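PDB 4LPS: Hydrogenase/urease nickel incorporation protein HypB from Helicobacter pylori, which is required for nickel insertion into the metal centre of [NiFe]-hydrogenases and for urease maturation, and has a low intrinsic GTPase activity essential for that insertion. Local coordinates for residues A[137-145]-A[167-175]; A[74-85]-A[95-105]. All coordinates share one frame; numbering follows the deposited sequence. Where two conformers were deposited one is given.

Interaction 1: residues A[137-145]-A[167-175]; sequences VGNLVCPSS and LKYPTMFMC. With NI (nickel (II) ion), chain F; PO4 (phosphate ion), chain E.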
loop_
_atom_site.group_PDB
_atom_site.type_symbol
_atom_site.label_atom_id
_atom_site.label_comp_id
_atom_site.label_asym_id
_atom_site.label_seq_id
_atom_site.Cartn_x
_atom_site.Cartn_y
_atom_site.Cartn_z
ATOM N N VAL A 137 3.894 3.346 7.434
ATOM C CA VAL A 137 4.252 2.860 8.762
ATOM C C VAL A 137 3.261 1.797 9.226
ATOM O O VAL A 137 2.049 1.950 9.042
ATOM C CB VAL A 137 4.287 4.012 9.786
ATOM C CG1 VAL A 137 4.646 3.496 11.174
ATOM C CG2 VAL A 137 5.274 5.084 9.339
ATOM N N GLY A 138 3.772 0.712 9.803
ATOM C CA GLY A 138 2.908 -0.310 10.365
ATOM C C GLY A 138 2.033 0.263 11.463
ATOM O O GLY A 138 2.527 0.647 12.527
ATOM N N ASN A 139 0.731 0.310 11.191
ATOM C CA ASN A 139 -0.250 0.965 12.052
ATOM C C ASN A 139 -1.628 0.847 11.406
ATOM O O ASN A 139 -1.810 1.249 10.255
ATOM C CB ASN A 139 0.127 2.434 12.279
ATOM C CG ASN A 139 -0.766 3.124 13.297
ATOM O OD1 ASN A 139 -1.730 2.546 13.797
ATOM N ND2 ASN A 139 -0.428 4.362 13.627
ATOM N N LEU A 140 -2.588 0.271 12.124
ATOM C CA LEU A 140 -3.935 0.120 11.581
ATOM C C LEU A 140 -4.845 1.298 11.916
ATOM O O LEU A 140 -6.045 1.245 11.654
ATOM C CB LEU A 140 -4.580 -1.172 12.089
ATOM C CG LEU A 140 -4.530 -2.387 11.163
ATOM C CD1 LEU A 140 -5.421 -3.510 11.688
ATOM C CD2 LEU A 140 -4.939 -2.001 9.756
ATOM N N VAL A 141 -4.286 2.357 12.501
ATOM C CA VAL A 141 -5.109 3.491 12.922
ATOM C C VAL A 141 -4.726 4.781 12.201
ATOM O O VAL A 141 -5.387 5.181 11.244
ATOM C CB VAL A 141 -5.012 3.724 14.440
ATOM C CG1 VAL A 141 -5.946 4.853 14.868
ATOM C CG2 VAL A 141 -5.364 2.448 15.189
ATOM N N CYS A 142 -3.662 5.425 12.670
ATOM C CA CYS A 142 -3.328 6.795 12.273
ATOM C C CYS A 142 -3.097 7.064 10.776
ATOM O O CYS A 142 -3.438 8.148 10.301
ATOM C CB CYS A 142 -2.090 7.252 13.046
ATOM S SG CYS A 142 -2.291 7.161 14.837
ATOM N N PRO A 143 -2.517 6.106 10.024
ATOM C CA PRO A 143 -2.367 6.448 8.602
ATOM C C PRO A 143 -3.698 6.595 7.856
ATOM O O PRO A 143 -3.716 7.161 6.764
ATOM C CB PRO A 143 -1.551 5.274 8.041
ATOM C CG PRO A 143 -0.863 4.683 9.226
ATOM C CD PRO A 143 -1.827 4.846 10.356
ATOM N N SER A 144 -4.793 6.121 8.447
ATOM C CA SER A 144 -6.117 6.289 7.849
ATOM C C SER A 144 -6.589 7.745 7.845
ATOM O O SER A 144 -7.604 8.072 7.226
ATOM C CB SER A 144 -7.143 5.420 8.583
ATOM O OG SER A 144 -7.465 5.962 9.852
ATOM N N SER A 145 -5.858 8.616 8.535
ATOM C CA SER A 145 -6.248 10.017 8.662
ATOM C C SER A 145 -5.394 10.969 7.825
ATOM O O SER A 145 -5.558 12.186 7.916
ATOM C CB SER A 145 -6.185 10.445 10.128
ATOM O OG SER A 145 -7.207 9.820 10.889
ATOM N N LEU A 167 -14.027 -4.651 11.703
ATOM C CA LEU A 167 -14.904 -3.826 12.528
ATOM C C LEU A 167 -14.184 -3.177 13.713
ATOM O O LEU A 167 -14.686 -2.211 14.291
ATOM C CB LEU A 167 -16.091 -4.653 13.031
ATOM C CG LEU A 167 -17.135 -5.023 11.974
ATOM C CD1 LEU A 167 -18.471 -5.387 12.614
ATOM C CD2 LEU A 167 -17.313 -3.896 10.975
ATOM N N LYS A 168 -13.022 -3.711 14.084
ATOM C CA LYS A 168 -12.234 -3.127 15.166
ATOM C C LYS A 168 -11.475 -1.892 14.708
ATOM O O LYS A 168 -11.175 -1.007 15.511
ATOM C CB LYS A 168 -11.259 -4.153 15.740
ATOM C CG LYS A 168 -11.892 -5.123 16.725
ATOM C CD LYS A 168 -10.854 -6.081 17.283
ATOM C CE LYS A 168 -11.429 -6.909 18.418
ATOM N NZ LYS A 168 -10.466 -7.947 18.880
ATOM N N TYR A 169 -11.163 -1.835 13.417
ATOM C CA TYR A 169 -10.482 -0.672 12.867
ATOM C C TYR A 169 -11.234 -0.152 11.641
ATOM O O TYR A 169 -10.681 -0.108 10.540
ATOM C CB TYR A 169 -9.030 -1.021 12.525
ATOM C CG TYR A 169 -8.253 -1.502 13.730
ATOM C CD1 TYR A 169 -8.305 -2.834 14.131
ATOM C CD2 TYR A 169 -7.512 -0.617 14.501
ATOM C CE1 TYR A 169 -7.612 -3.276 15.239
ATOM C CE2 TYR A 169 -6.817 -1.050 15.615
ATOM C CZ TYR A 169 -6.872 -2.378 15.978
ATOM O OH TYR A 169 -6.182 -2.810 17.088
ATOM N N PRO A 170 -12.507 0.248 11.835
ATOM C CA PRO A 170 -13.388 0.594 10.716
ATOM C C PRO A 170 -12.896 1.769 9.872
ATOM O O PRO A 170 -13.118 1.754 8.661
ATOM C CB PRO A 170 -14.713 0.939 11.409
ATOM C CG PRO A 170 -14.327 1.359 12.778
ATOM C CD PRO A 170 -13.160 0.491 13.134
ATOM N N THR A 171 -12.244 2.756 10.484
ATOM C CA THR A 171 -11.811 3.941 9.744
ATOM C C THR A 171 -10.706 3.595 8.749
ATOM O O THR A 171 -10.665 4.137 7.644
ATOM C CB THR A 171 -11.321 5.061 10.697
ATOM O OG1 THR A 171 -12.400 5.479 11.545
ATOM C CG2 THR A 171 -10.817 6.264 9.917
ATOM N N MET A 172 -9.820 2.679 9.126
ATOM C CA MET A 172 -8.795 2.226 8.192
ATOM C C MET A 172 -9.404 1.494 6.999
ATOM O O MET A 172 -9.052 1.763 5.851
ATOM C CB MET A 172 -7.776 1.328 8.896
ATOM C CG MET A 172 -6.740 0.732 7.954
ATOM S SD MET A 172 -5.680 1.937 7.120
ATOM C CE MET A 172 -4.614 2.447 8.465
ATOM N N PHE A 173 -10.308 0.563 7.269
ATOM C CA PHE A 173 -10.882 -0.253 6.206
ATOM C C PHE A 173 -11.881 0.516 5.333
ATOM O O PHE A 173 -12.123 0.133 4.190
ATOM C CB PHE A 173 -11.532 -1.504 6.800
ATOM C CG PHE A 173 -10.536 -2.535 7.255
ATOM C CD1 PHE A 173 -9.974 -3.416 6.343
ATOM C CD2 PHE A 173 -10.137 -2.607 8.583
ATOM C CE1 PHE A 173 -9.048 -4.366 6.748
ATOM C CE2 PHE A 173 -9.212 -3.552 8.995
ATOM C CZ PHE A 173 -8.665 -4.431 8.079
ATOM N N MET A 174 -12.464 1.587 5.868
ATOM C CA MET A 174 -13.339 2.447 5.071
ATOM C C MET A 174 -12.571 3.326 4.073
ATOM O O MET A 174 -13.168 3.886 3.156
ATOM C CB MET A 174 -14.218 3.322 5.974
ATOM C CG MET A 174 -15.486 2.621 6.454
ATOM S SD MET A 174 -16.540 3.647 7.501
ATOM C CE MET A 174 -15.493 3.893 8.933
ATOM N N CYS A 175 -11.258 3.464 4.246
ATOM C CA CYS A 175 -10.480 4.247 3.290
ATOM C C CYS A 175 -9.864 3.370 2.201
ATOM O O CYS A 175 -9.216 3.871 1.280
ATOM C CB CYS A 175 -9.384 5.043 4.006
ATOM S SG CYS A 175 -7.862 4.156 4.349
HETATM NI NI NI F . -0.689 6.941 16.226
HETATM P P PO4 E . 6.171 -2.543 8.888
HETATM O O1 PO4 E . 6.167 -1.056 8.641
HETATM O O2 PO4 E . 7.045 -3.205 7.855
HETATM O O3 PO4 E . 6.718 -2.821 10.265
HETATM O O4 PO4 E . 4.766 -3.071 8.783
HETATM O O HOH W 1 -8.906 2.354 12.214
#

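Interaction 2: residues A[74-85]-A[95-105]; sequences FCVVEGDLQTNR and VSAHQITTGEA. With GOL (glycerol), chain G.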
loop_
_atom_site.group_PDB
_atom_site.type_symbol
_atom_site.label_atom_id
_atom_site.label_comp_id
_atom_site.label_asym_id
_atom_site.label_seq_id
_atom_site.Cartn_x
_atom_site.Cartn_y
_atom_site.Cartn_z
ATOM N N PHE A 74 7.868 -0.241 -11.001
ATOM C CA PHE A 74 7.600 0.620 -9.858
ATOM C C PHE A 74 8.846 0.963 -9.050
ATOM O O PHE A 74 9.862 0.269 -9.118
ATOM C CB PHE A 74 6.559 -0.036 -8.945
ATOM C CG PHE A 74 7.067 -1.248 -8.219
ATOM C CD1 PHE A 74 7.138 -2.474 -8.860
ATOM C CD2 PHE A 74 7.468 -1.165 -6.894
ATOM C CE1 PHE A 74 7.599 -3.595 -8.199
ATOM C CE2 PHE A 74 7.933 -2.283 -6.225
ATOM C CZ PHE A 74 7.999 -3.499 -6.878
ATOM N N CYS A 75 8.753 2.051 -8.293
ATOM C CA CYS A 75 9.751 2.397 -7.290
ATOM C C CYS A 75 9.018 2.588 -5.965
ATOM O O CYS A 75 7.790 2.706 -5.942
ATOM C CB CYS A 75 10.544 3.643 -7.696
ATOM S SG CYS A 75 9.557 5.106 -8.009
ATOM N N VAL A 76 9.756 2.606 -4.862
ATOM C CA VAL A 76 9.116 2.548 -3.554
ATOM C C VAL A 76 9.556 3.666 -2.612
ATOM O O VAL A 76 10.732 4.034 -2.557
ATOM C CB VAL A 76 9.386 1.179 -2.874
ATOM C CG1 VAL A 76 8.737 1.115 -1.498
ATOM C CG2 VAL A 76 8.876 0.039 -3.741
ATOM N N VAL A 77 8.587 4.217 -1.891
ATOM C CA VAL A 77 8.864 5.069 -0.747
ATOM C C VAL A 77 8.500 4.299 0.524
ATOM O O VAL A 77 7.346 3.900 0.706
ATOM C CB VAL A 77 8.078 6.391 -0.816
ATOM C CG1 VAL A 77 8.085 7.082 0.529
ATOM C CG2 VAL A 77 8.661 7.305 -1.887
ATOM N N GLU A 78 9.486 4.081 1.391
ATOM C CA GLU A 78 9.297 3.262 2.589
ATOM C C GLU A 78 9.142 4.114 3.834
ATOM O O GLU A 78 9.957 5.003 4.086
ATOM C CB GLU A 78 10.478 2.306 2.785
ATOM C CG GLU A 78 10.402 1.025 1.978
ATOM C CD GLU A 78 9.370 0.059 2.515
ATOM O OE1 GLU A 78 9.090 -0.940 1.825
ATOM O OE2 GLU A 78 8.846 0.289 3.627
ATOM N N GLY A 79 8.087 3.855 4.601
ATOM C CA GLY A 79 7.880 4.567 5.847
ATOM C C GLY A 79 8.102 3.696 7.069
ATOM O O GLY A 79 7.376 2.726 7.295
ATOM N N ASP A 80 9.117 4.038 7.853
ATOM C CA ASP A 80 9.376 3.357 9.117
ATOM C C ASP A 80 9.817 4.378 10.151
ATOM O O ASP A 80 10.199 5.494 9.802
ATOM C CB ASP A 80 10.427 2.254 8.958
ATOM C CG ASP A 80 9.861 1.000 8.317
ATOM O OD1 ASP A 80 8.986 0.364 8.937
ATOM O OD2 ASP A 80 10.295 0.646 7.200
ATOM N N LEU A 81 9.750 4.001 11.423
ATOM C CA LEU A 81 10.299 4.832 12.484
ATOM C C LEU A 81 11.818 4.920 12.368
ATOM O O LEU A 81 12.378 6.017 12.335
ATOM C CB LEU A 81 9.903 4.288 13.859
ATOM C CG LEU A 81 8.609 4.803 14.501
ATOM C CD1 LEU A 81 7.422 4.633 13.570
ATOM C CD2 LEU A 81 8.356 4.081 15.819
ATOM N N GLN A 82 12.478 3.765 12.278
ATOM C CA GLN A 82 13.935 3.717 12.170
ATOM C C GLN A 82 14.403 2.544 11.313
ATOM O O GLN A 82 13.610 1.665 10.973
ATOM C CB GLN A 82 14.577 3.611 13.560
ATOM C CG GLN A 82 14.301 4.783 14.492
ATOM C CD GLN A 82 14.902 6.079 13.990
ATOM O OE1 GLN A 82 15.824 6.078 13.171
ATOM N NE2 GLN A 82 14.385 7.197 14.484
ATOM N N THR A 83 15.695 2.558 10.972
ATOM C CA THR A 83 16.375 1.523 10.174
ATOM C C THR A 83 15.957 1.553 8.709
ATOM O O THR A 83 14.856 1.990 8.367
ATOM C CB THR A 83 16.154 0.080 10.704
ATOM O OG1 THR A 83 14.854 -0.384 10.319
ATOM C CG2 THR A 83 16.319 0.011 12.221
ATOM N N ASN A 84 16.862 1.097 7.850
ATOM C CA ASN A 84 16.591 0.935 6.427
ATOM C C ASN A 84 16.381 -0.537 6.099
ATOM O O ASN A 84 16.817 -1.011 5.051
ATOM C CB ASN A 84 17.747 1.496 5.589
ATOM C CG ASN A 84 17.517 2.929 5.151
ATOM O OD1 ASN A 84 17.401 3.213 3.957
ATOM N ND2 ASN A 84 17.411 3.834 6.117
ATOM N N ARG A 85 15.705 -1.262 6.986
ATOM C CA ARG A 85 15.593 -2.708 6.826
ATOM C C ARG A 85 14.686 -3.068 5.650
ATOM O O ARG A 85 15.042 -3.921 4.838
ATOM C CB ARG A 85 15.100 -3.373 8.118
ATOM C CG ARG A 85 16.230 -3.750 9.083
ATOM C CD ARG A 85 15.761 -3.956 10.516
ATOM N NE ARG A 85 16.872 -4.357 11.381
ATOM C CZ ARG A 85 16.733 -4.917 12.579
ATOM N NH1 ARG A 85 15.524 -5.155 13.069
ATOM N NH2 ARG A 85 17.804 -5.246 13.287
ATOM N N VAL A 95 14.836 -3.102 -6.808
ATOM C CA VAL A 95 13.816 -2.060 -6.767
ATOM C C VAL A 95 14.369 -0.761 -6.205
ATOM O O VAL A 95 14.937 -0.743 -5.112
ATOM C CB VAL A 95 12.607 -2.481 -5.909
ATOM C CG1 VAL A 95 11.538 -1.390 -5.919
ATOM C CG2 VAL A 95 12.049 -3.800 -6.398
ATOM N N SER A 96 14.227 0.319 -6.967
ATOM C CA SER A 96 14.593 1.634 -6.468
ATOM C C SER A 96 13.663 1.990 -5.322
ATOM O O SER A 96 12.448 2.074 -5.495
ATOM C CB SER A 96 14.518 2.690 -7.570
ATOM O OG SER A 96 15.454 2.425 -8.600
ATOM N N ALA A 97 14.242 2.191 -4.147
ATOM C CA ALA A 97 13.463 2.405 -2.938
ATOM C C ALA A 97 14.179 3.393 -2.044
ATOM O O ALA A 97 15.406 3.368 -1.941
ATOM C CB ALA A 97 13.231 1.092 -2.207
ATOM N N HIS A 98 13.417 4.252 -1.380
ATOM C CA HIS A 98 14.020 5.163 -0.422
ATOM C C HIS A 98 13.241 5.182 0.882
ATOM O O HIS A 98 12.012 5.264 0.896
ATOM C CB HIS A 98 14.131 6.567 -1.012
ATOM C CG HIS A 98 15.414 6.802 -1.743
ATOM N ND1 HIS A 98 16.604 7.048 -1.095
ATOM C CD2 HIS A 98 15.699 6.812 -3.069
ATOM C CE1 HIS A 98 17.565 7.208 -1.986
ATOM N NE2 HIS A 98 17.044 7.070 -3.191
ATOM N N GLN A 99 13.983 5.087 1.980
ATOM C CA GLN A 99 13.402 4.979 3.300
ATOM C C GLN A 99 13.099 6.351 3.887
ATOM O O GLN A 99 13.953 7.240 3.893
ATOM C CB GLN A 99 14.360 4.202 4.207
ATOM C CG GLN A 99 13.870 3.988 5.616
ATOM C CD GLN A 99 12.878 2.848 5.702
ATOM O OE1 GLN A 99 13.169 1.719 5.302
ATOM N NE2 GLN A 99 11.692 3.143 6.208
ATOM N N ILE A 100 11.879 6.520 4.379
ATOM C CA ILE A 100 11.558 7.669 5.208
ATOM C C ILE A 100 11.606 7.233 6.662
ATOM O O ILE A 100 10.884 6.319 7.061
ATOM C CB ILE A 100 10.163 8.255 4.904
ATOM C CG1 ILE A 100 10.062 8.716 3.450
ATOM C CG2 ILE A 100 9.859 9.418 5.831
ATOM C CD1 ILE A 100 8.723 9.350 3.115
ATOM N N THR A 101 12.478 7.852 7.448
ATOM C CA THR A 101 12.517 7.544 8.867
ATOM C C THR A 101 11.731 8.627 9.586
ATOM O O THR A 101 12.149 9.785 9.641
ATOM C CB THR A 101 13.955 7.452 9.412
ATOM O OG1 THR A 101 14.706 8.600 9.001
ATOM C CG2 THR A 101 14.638 6.198 8.889
ATOM N N THR A 102 10.588 8.230 10.133
ATOM C CA THR A 102 9.682 9.150 10.805
ATOM C C THR A 102 10.164 9.463 12.213
ATOM O O THR A 102 9.757 10.457 12.816
ATOM C CB THR A 102 8.257 8.577 10.872
ATOM O OG1 THR A 102 8.242 7.431 11.734
ATOM C CG2 THR A 102 7.791 8.156 9.484
ATOM N N GLY A 103 11.038 8.607 12.732
ATOM C CA GLY A 103 11.550 8.768 14.078
ATOM C C GLY A 103 10.553 8.323 15.129
ATOM O O GLY A 103 10.708 7.253 15.717
ATOM N N GLU A 104 9.528 9.134 15.369
ATOM C CA GLU A 104 8.499 8.764 16.337
ATOM C C GLU A 104 7.092 8.748 15.746
ATOM O O GLU A 104 6.190 8.142 16.319
ATOM C CB GLU A 104 8.541 9.693 17.554
ATOM C CG GLU A 104 9.854 9.642 18.318
ATOM C CD GLU A 104 9.771 10.331 19.664
ATOM O OE1 GLU A 104 9.625 11.570 19.696
ATOM O OE2 GLU A 104 9.847 9.625 20.694
ATOM N N ALA A 105 6.901 9.404 14.604
ATOM C CA ALA A 105 5.565 9.526 14.026
ATOM C C ALA A 105 5.049 8.172 13.542
ATOM O O ALA A 105 5.769 7.411 12.888
ATOM C CB ALA A 105 5.571 10.530 12.882
HETATM C C1 GOL G . 12.571 1.555 -10.358
HETATM O O1 GOL G . 12.428 0.574 -9.353
HETATM C C2 GOL G . 13.218 0.918 -11.584
HETATM O O2 GOL G . 13.692 1.936 -12.442
HETATM C C3 GOL G . 12.180 0.073 -12.318
HETATM O O3 GOL G . 11.405 0.902 -13.157
HETATM O O HOH W 2 12.642 -0.205 7.336
HETATM O O HOH W 3 16.945 6.629 5.322
HETATM O O HOH W 4 17.075 4.970 2.008
#

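Interaction 1: residues A[137-145]-A[167-175]
Leu-140, Tyr-169 and Met-172 join the loop that carries a nickel ligand to the short helix 170-174, which precedes strand 178-182 in the P-loop GTPase fold of a SIMIBI-class G3E protein. Apolar packing dominates. The isobutyl group of Leu-140 lies over one face of the Tyr-169 ring, where CD1 makes a CH-pi contact 4.1 Å from the ring centroid and 23° off the normal. Val-141 comes instead to the ring's edge, near its plane, through CG2. The other branch of Leu-140, CD2, rests 3.7 Å from Met-172 CG. Met-172 leaves the helix with CG anti to its backbone N (chi1 175°) and bends at both following bonds, which brings the methyl CE against the loop backbone, 3.5 Å from Asn-139 O and near Pro-143 CD. Met-52 of strand 47-52 and Val-155 of strand 152-158 also touch this methionine, placing it between loop, helix and sheet.

No direct hydrogen bond crosses the interface. One water does the bridging, donating to Leu-140 O and accepting from Met-172 N near the start of the helix. Further along, Ser-144 sets CB 3.6 Å from Met-172 CA, while its OG abuts Thr-171 CG2.

Within the loop, further hydrogen bonds hold the turn together. Asn-139 forms an Asx turn, its OD1 accepting from Val-141 N, which sits well above the carbonyl plane; its ND2 bonds to Cys-106 O and only weakly to Cys-142 SG. Val-141 O is gripped by both Ser-144 N and Ser-144 OG. Metal coordination occupies the side of the loop turned from the helix: Cys-142 and Cys-106 both bind the nickel ion, with Cys-142 SG at 2.1 Å.

Interaction 2: residues A[74-85]-A[95-105]
Gln-99 reaches across to Asp-80, and the two side chains cross at about a right angle, while the amide and carboxylate planes are 39° apart. CG of the glutamine stands anti to the backbone N (chi1 -179°), and a bend at the next bond carries NE2 to Asp-80 OD2, a hydrogen bond of 3.0 Å that meets the oxygen on its anti side. A water lies within hydrogen-bonding distance of both Asp-80 OD2 and Gln-99 OE1. Asn-84 slides past the glutamine in the opposite direction, its OD1 3.2 Å from Gln-99 CB and the amide planes 75° apart; a second water links Asn-84 OD1 to Gln-99 N.

Asp-80 and Gln-99 lie on one face of a parallel strand pair, 74-80 and the sheet-edge strand 97-101, joined through helix 85-91 in a beta-alpha-beta crossover, with Asn-84 coming from the loop before that helix. Backbone bonds run in register from Val-76 N to Ser-96 O, then through Glu-78 N to His-98 O and Asp-80 N to Ile-100 O, the last almost straight. The same face continues with Val-76 CB against Ala-97 CB, and Val-76 CG2 meets Val-95 CG1, which approaches the Phe-74 ring obliquely.

On the opposite face, Val-77 CG1 and Ile-100 CD1 press together at 3.5 Å, tighter than usual for two carbons, while Val-77 also packs on helix 110-122. Beyond the strands, Leu-81 leans across the turn that follows strand 97-101: its CD1 approaches both Thr-102 OG1 and Ala-105 O. Those oxygens are themselves bonded, Thr-102 OG1 donating in the carbonyl plane onto a lone pair of Ala-105 O at 2.7 Å.

Interactions 1 and 2 lie with their centres 19 Å apart, yet touch through Val-137: its CG1 packs 3.8 Å from Leu-81 CD1, and Val-137 CG2 lies 4.0 Å from Thr-102 CG2. The chain leaves interaction 2 at Ala-105 immediately before Cys-106, which shares the nickel ion with Cys-142 of interaction 1, so the two cysteines bring their chain segments together at the metal. A phosphate ion, probably from the crystallisation liquor, is hydrogen-bonded to Lys-59 NZ, a residue of the GDP pocket, and weakly to Gly-138 N, and lies about 3 Å from the Asp-80 side chain of interaction 2. The Leu-140 side chain stays about 10 Å from GDP itself.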